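Local coordinates for protein PatF (PDB 4BG2) that belongs to the patellamide pathway and resembles cyanobactin prenyltransferases, its own catalytic activity being uncertain, at residues A[20-25]-A[52-57]; A[63-68]-A[295-300]. All coordinates share one frame; numbering follows the deposited sequence. Where two conformers were deposited one is given.

Both contacts meet at strand 48-57, which closes the beta barrel by lying between strands 60-70 and 295-303; their centres are 7 Å apart. Interaction 1 lies on the outer, helix-covered side of this strand, and interaction 2 passes across its inner side. Ser53 takes part on both sides: its carbonyl oxygen receives a weak bond from His22, while its OG is bonded to Arg65. A firmer connection runs from His22 ND1 to Tyr300 OH at 2.7 Å, and Val56 N meets Phe296 O at 2.8 Å along the closing seam. In related ABBA prenyltransferases the barrel interior holds the substrates, so interaction 2 probably lies nearer any such pocket.

Interaction 1 of 2, residues A[20-25]-A[52-57]; sequences RTHQEA and SSCQVE
His22 reaches from the last turns of helix 3-25 to strand 48-57 and lays its imidazole against Ser52, Ser53 and Cys54. Its CG is anti to the backbone N (chi1 -177°), which carries the ring outward from the helix to the strand backbone. The polar part is modest: His22 NE2 donates to Ser53 O at 3.2 Å, with the oxygen at the ring edge near its plane, but the N-H...O angle of 125° is strongly bent and the bond is weak. The stronger polar partner is Tyr300, whose hydroxyl is hydrogen-bonded to His22 ND1. This bond chiefly sets the rotation of the imidazole about CB-CG, the weak contact at NE2 adding little.

Segments 20-25 and 52-57 run in roughly the same direction, their axes 24° apart and 9.6 Å at closest approach. This is a helix of the outer layer resting on the barrel wall, as in the ABBA prenyltransferases, where helices surround a closed antiparallel sheet. Around the same spot, the rings of Phe26 and Tyr66 meet the imidazole, and Ile266 of helix 261-272 touches Cys54.

The non-polar contacts are made by one face and one corner of the ring. Ser52 CB sits over a face in a CH-pi contact, 3.7 Å from the His22 ring centroid, displaced toward the rim so that His22 ND1 is its nearest ring atom at 3.5 Å. The methylene is nearer the ring than the hydroxyl, Ser52 OG staying 4.0 Å from His22 CG. Cys54 adds a sulfur-aromatic contact from an oblique direction: its SG stands 4.6 Å from the His22 ring centroid and 3.7 Å from His22 CE1, close to the Ser53 carbonyl that meets the same corner of the imidazole.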
loop_
_atom_site.group_PDB
_atom_site.type_symbol
_atom_site.label_atom_id
_atom_site.label_comp_id
_atom_site.label_asym_id
_atom_site.label_seq_id
_atom_site.Cartn_x
_atom_site.Cartn_y
_atom_site.Cartn_z
ATOM N N ARG A 20 -14.489 5.713 7.963
ATOM C CA ARG A 20 -15.316 5.466 9.169
ATOM C C ARG A 20 -15.966 4.066 9.168
ATOM O O ARG A 20 -15.913 3.354 10.155
ATOM C CB ARG A 20 -16.391 6.527 9.316
ATOM C CG ARG A 20 -15.846 7.919 9.639
ATOM C CD ARG A 20 -15.446 8.061 11.104
ATOM N NE ARG A 20 -14.699 9.301 11.361
ATOM C CZ ARG A 20 -15.250 10.515 11.415
ATOM N NH1 ARG A 20 -16.555 10.682 11.211
ATOM N NH2 ARG A 20 -14.489 11.575 11.659
ATOM N N THR A 21 -16.535 3.671 8.040
ATOM C CA THR A 21 -17.137 2.343 7.916
ATOM C C THR A 21 -16.140 1.229 8.208
ATOM O O THR A 21 -16.468 0.247 8.857
ATOM C CB THR A 21 -17.741 2.164 6.532
ATOM O OG1 THR A 21 -18.698 3.207 6.334
ATOM C CG2 THR A 21 -18.429 0.791 6.395
ATOM N N HIS A 22 -14.894 1.420 7.795
ATOM C CA HIS A 22 -13.844 0.452 8.093
ATOM C C HIS A 22 -13.535 0.354 9.599
ATOM O O HIS A 22 -13.398 -0.761 10.154
ATOM C CB HIS A 22 -12.590 0.840 7.330
ATOM C CG HIS A 22 -11.455 -0.113 7.497
ATOM N ND1 HIS A 22 -11.367 -1.290 6.786
ATOM C CD2 HIS A 22 -10.354 -0.062 8.279
ATOM C CE1 HIS A 22 -10.256 -1.921 7.120
ATOM N NE2 HIS A 22 -9.625 -1.199 8.027
ATOM N N GLN A 23 -13.403 1.514 10.251
ATOM C CA GLN A 23 -13.215 1.550 11.701
ATOM C C GLN A 23 -14.359 0.829 12.421
ATOM O O GLN A 23 -14.113 0.072 13.362
ATOM C CB GLN A 23 -13.162 2.991 12.222
ATOM C CG GLN A 23 -11.904 3.739 11.818
ATOM C CD GLN A 23 -12.013 5.240 12.053
ATOM O OE1 GLN A 23 -12.727 5.700 12.959
ATOM N NE2 GLN A 23 -11.313 6.021 11.216
ATOM N N GLU A 24 -15.596 1.089 11.999
ATOM C CA GLU A 24 -16.751 0.471 12.643
ATOM C C GLU A 24 -16.692 -1.044 12.486
ATOM O O GLU A 24 -16.803 -1.773 13.451
ATOM C CB GLU A 24 -18.069 0.972 12.036
ATOM C CG GLU A 24 -18.332 2.465 12.188
ATOM C CD GLU A 24 -19.677 2.892 11.607
ATOM O OE1 GLU A 24 -20.153 2.266 10.621
ATOM O OE2 GLU A 24 -20.264 3.853 12.151
ATOM N N ALA A 25 -16.513 -1.499 11.256
ATOM C CA ALA A 25 -16.520 -2.928 10.942
ATOM C C ALA A 25 -15.450 -3.751 11.679
ATOM O O ALA A 25 -15.695 -4.893 12.054
ATOM C CB ALA A 25 -16.381 -3.125 9.446
ATOM N N SER A 52 -8.233 0.610 2.196
ATOM C CA SER A 52 -8.208 0.186 3.584
ATOM C C SER A 52 -7.676 -1.257 3.660
ATOM O O SER A 52 -7.806 -2.023 2.715
ATOM C CB SER A 52 -9.618 0.246 4.192
ATOM O OG SER A 52 -10.247 1.508 3.999
ATOM N N SER A 53 -7.143 -1.653 4.799
ATOM C CA SER A 53 -6.720 -3.034 4.964
ATOM C C SER A 53 -6.760 -3.498 6.417
ATOM O O SER A 53 -6.906 -2.692 7.360
ATOM C CB SER A 53 -5.329 -3.211 4.374
ATOM O OG SER A 53 -4.377 -2.426 5.072
ATOM N N CYS A 54 -6.663 -4.804 6.575
ATOM C CA CYS A 54 -6.537 -5.444 7.873
ATOM C C CYS A 54 -5.357 -6.369 7.836
ATOM O O CYS A 54 -5.254 -7.232 6.954
ATOM C CB CYS A 54 -7.784 -6.236 8.214
ATOM S SG CYS A 54 -9.257 -5.212 8.368
ATOM N N GLN A 55 -4.433 -6.168 8.756
ATOM C CA GLN A 55 -3.318 -7.104 8.922
ATOM C C GLN A 55 -3.768 -8.146 9.919
ATOM O O GLN A 55 -4.140 -7.816 11.052
ATOM C CB GLN A 55 -2.075 -6.403 9.429
ATOM C CG GLN A 55 -0.874 -7.310 9.624
ATOM C CD GLN A 55 0.394 -6.500 9.790
ATOM O OE1 GLN A 55 0.619 -5.889 10.836
ATOM N NE2 GLN A 55 1.213 -6.467 8.752
ATOM N N VAL A 56 -3.731 -9.401 9.486
ATOM C CA VAL A 56 -4.141 -10.511 10.324
ATOM C C VAL A 56 -2.940 -11.327 10.778
ATOM O O VAL A 56 -2.057 -11.659 9.978
ATOM C CB VAL A 56 -5.128 -11.415 9.573
ATOM C CG1 VAL A 56 -5.480 -12.630 10.419
ATOM C CG2 VAL A 56 -6.392 -10.623 9.202
ATOM N N GLU A 57 -2.951 -11.703 12.058
ATOM C CA GLU A 57 -1.876 -12.508 12.626
ATOM C C GLU A 57 -2.496 -13.527 13.581
ATOM O O GLU A 57 -2.733 -13.238 14.755
ATOM C CB GLU A 57 -0.865 -11.594 13.327
ATOM C CG GLU A 57 0.581 -11.967 13.063
ATOM C CD GLU A 57 1.568 -10.969 13.642
ATOM O OE1 GLU A 57 1.934 -11.154 14.829
ATOM O OE2 GLU A 57 1.990 -10.032 12.911
#

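Interaction 2 of 2, residues A[63-68]-A[295-300]; sequences GGRYEV and NFCFYY
Arg65 NH2 lies 2.9 Å from Tyr299 OH of strand 295-303, the oxygen near the guanidinium plane. The two strands are not neighbours; in the closed antiparallel barrel of this ABBA-like fold, strand 48-57 runs between them, and Arg65 crosses its inner side. The chain bends at CG-CD (chi3 54°), which turns the guanidinium so that its plane stands 70° from that of the Tyr299 ring. Arg65 NE is hydrogen-bonded to Ser53 OG on the intervening strand, which holds the NE side of the guanidinium and directs NH2 toward the tyrosine. With a leucine in its place, Ser53 OG would probably lose its mate and the Tyr299 hydroxyl its polar neighbour on the barrel's inner side. Cys297 SG stands 3.7 Å from Arg65 NH2 over a face of the guanidinium, a less certain contact because Cys297 has two conformers. The Tyr299 ring also meets that of Phe244, and its side chain touches Ser53. Tyr299 CZ lies in the guanidinium plane at its edge, 3.7 Å from Arg65 NH2.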
loop_
_atom_site.group_PDB
_atom_site.type_symbol
_atom_site.label_atom_id
_atom_site.label_comp_id
_atom_site.label_asym_id
_atom_site.label_seq_id
_atom_site.Cartn_x
_atom_site.Cartn_y
_atom_site.Cartn_z
ATOM N N GLY A 63 -6.783 -3.231 12.120
ATOM C CA GLY A 63 -7.611 -2.671 11.056
ATOM C C GLY A 63 -7.436 -1.195 10.731
ATOM O O GLY A 63 -8.063 -0.699 9.799
ATOM N N GLY A 64 -6.651 -0.463 11.507
ATOM C CA GLY A 64 -6.514 0.983 11.272
ATOM C C GLY A 64 -5.434 1.290 10.245
ATOM O O GLY A 64 -4.429 1.913 10.574
ATOM N N ARG A 65 -5.666 0.864 9.002
ATOM C CA ARG A 65 -4.699 0.945 7.920
ATOM C C ARG A 65 -5.355 1.478 6.646
ATOM O O ARG A 65 -6.304 0.856 6.116
ATOM C CB ARG A 65 -4.095 -0.425 7.630
ATOM C CG ARG A 65 -3.391 -1.062 8.805
ATOM C CD ARG A 65 -3.266 -2.566 8.634
ATOM N NE ARG A 65 -2.635 -2.883 7.358
ATOM C CZ ARG A 65 -1.330 -2.937 7.157
ATOM N NH1 ARG A 65 -0.467 -2.736 8.149
ATOM N NH2 ARG A 65 -0.880 -3.193 5.942
ATOM N N TYR A 66 -4.858 2.620 6.165
ATOM C CA TYR A 66 -5.376 3.273 4.979
ATOM C C TYR A 66 -4.280 3.855 4.115
ATOM O O TYR A 66 -3.310 4.449 4.626
ATOM C CB TYR A 66 -6.244 4.451 5.380
ATOM C CG TYR A 66 -7.302 4.115 6.385
ATOM C CD1 TYR A 66 -8.506 3.559 5.978
ATOM C CD2 TYR A 66 -7.122 4.384 7.743
ATOM C CE1 TYR A 66 -9.489 3.247 6.890
ATOM C CE2 TYR A 66 -8.118 4.095 8.663
ATOM C CZ TYR A 66 -9.299 3.518 8.221
ATOM O OH TYR A 66 -10.315 3.198 9.104
ATOM N N GLU A 67 -4.455 3.726 2.806
ATOM C CA GLU A 67 -3.692 4.489 1.824
ATOM C C GLU A 67 -4.706 5.260 0.979
ATOM O O GLU A 67 -5.636 4.674 0.443
ATOM C CB GLU A 67 -2.880 3.593 0.869
ATOM C CG GLU A 67 -1.796 2.741 1.444
ATOM C CD GLU A 67 -0.851 3.507 2.331
ATOM O OE1 GLU A 67 -0.386 4.726 2.029
ATOM O OE2 GLU A 67 -0.611 2.809 3.313
ATOM N N VAL A 68 -4.494 6.572 0.850
ATOM C CA VAL A 68 -5.335 7.431 0.060
ATOM C C VAL A 68 -4.519 8.165 -0.995
ATOM O O VAL A 68 -3.410 8.689 -0.726
ATOM C CB VAL A 68 -6.035 8.443 0.967
ATOM C CG1 VAL A 68 -6.941 9.364 0.144
ATOM C CG2 VAL A 68 -6.853 7.716 2.024
ATOM N N ASN A 295 -1.415 -15.525 8.527
ATOM C CA ASN A 295 -0.622 -14.327 8.574
ATOM C C ASN A 295 -0.604 -13.678 7.198
ATOM O O ASN A 295 0.018 -14.196 6.269
ATOM C CB ASN A 295 0.788 -14.657 9.031
ATOM C CG ASN A 295 0.815 -15.266 10.417
ATOM O OD1 ASN A 295 0.519 -14.592 11.395
ATOM N ND2 ASN A 295 1.158 -16.552 10.506
ATOM N N PHE A 296 -1.307 -12.560 7.078
ATOM C CA PHE A 296 -1.524 -11.923 5.785
ATOM C C PHE A 296 -2.150 -10.563 5.979
ATOM O O PHE A 296 -2.613 -10.233 7.061
ATOM C CB PHE A 296 -2.445 -12.771 4.871
ATOM C CG PHE A 296 -3.822 -12.972 5.424
ATOM C CD1 PHE A 296 -4.061 -13.964 6.371
ATOM C CD2 PHE A 296 -4.874 -12.168 5.013
ATOM C CE1 PHE A 296 -5.326 -14.139 6.900
ATOM C CE2 PHE A 296 -6.138 -12.327 5.558
ATOM C CZ PHE A 296 -6.366 -13.332 6.483
ATOM N N CYS A 297 -2.165 -9.793 4.903
ATOM C CA CYS A 297 -2.876 -8.526 4.852
ATOM C C CYS A 297 -3.920 -8.563 3.769
ATOM O O CYS A 297 -3.662 -9.058 2.688
ATOM C CB CYS A 297 -1.905 -7.401 4.534
ATOM S SG CYS A 297 -0.955 -6.905 5.946
ATOM N N PHE A 298 -5.098 -8.036 4.062
ATOM C CA PHE A 298 -6.216 -8.008 3.131
ATOM C C PHE A 298 -6.570 -6.528 2.838
ATOM O O PHE A 298 -6.969 -5.792 3.723
ATOM C CB PHE A 298 -7.362 -8.735 3.808
ATOM C CG PHE A 298 -8.482 -9.151 2.886
ATOM C CD1 PHE A 298 -9.054 -8.261 1.996
ATOM C CD2 PHE A 298 -9.006 -10.432 2.975
ATOM C CE1 PHE A 298 -10.108 -8.651 1.164
ATOM C CE2 PHE A 298 -10.070 -10.826 2.167
ATOM C CZ PHE A 298 -10.615 -9.937 1.249
ATOM N N TYR A 299 -6.469 -6.141 1.576
ATOM C CA TYR A 299 -6.658 -4.763 1.127
ATOM C C TYR A 299 -7.932 -4.718 0.305
ATOM O O TYR A 299 -8.217 -5.656 -0.417
ATOM C CB TYR A 299 -5.475 -4.359 0.234
ATOM C CG TYR A 299 -4.185 -4.151 0.961
ATOM C CD1 TYR A 299 -3.316 -5.194 1.232
ATOM C CD2 TYR A 299 -3.833 -2.866 1.417
ATOM C CE1 TYR A 299 -2.107 -4.968 1.921
ATOM C CE2 TYR A 299 -2.645 -2.642 2.094
ATOM C CZ TYR A 299 -1.794 -3.677 2.342
ATOM O OH TYR A 299 -0.635 -3.404 3.046
ATOM N N TYR A 300 -8.693 -3.640 0.418
ATOM C CA TYR A 300 -9.765 -3.356 -0.511
ATOM C C TYR A 300 -9.764 -1.860 -0.819
ATOM O O TYR A 300 -9.428 -1.045 0.050
ATOM C CB TYR A 300 -11.118 -3.850 0.025
ATOM C CG TYR A 300 -11.613 -3.166 1.265
ATOM C CD1 TYR A 300 -11.231 -3.602 2.519
ATOM C CD2 TYR A 300 -12.494 -2.107 1.182
ATOM C CE1 TYR A 300 -11.706 -2.983 3.662
ATOM C CE2 TYR A 300 -12.982 -1.493 2.318
ATOM C CZ TYR A 300 -12.571 -1.924 3.551
ATOM O OH TYR A 300 -13.034 -1.284 4.671
#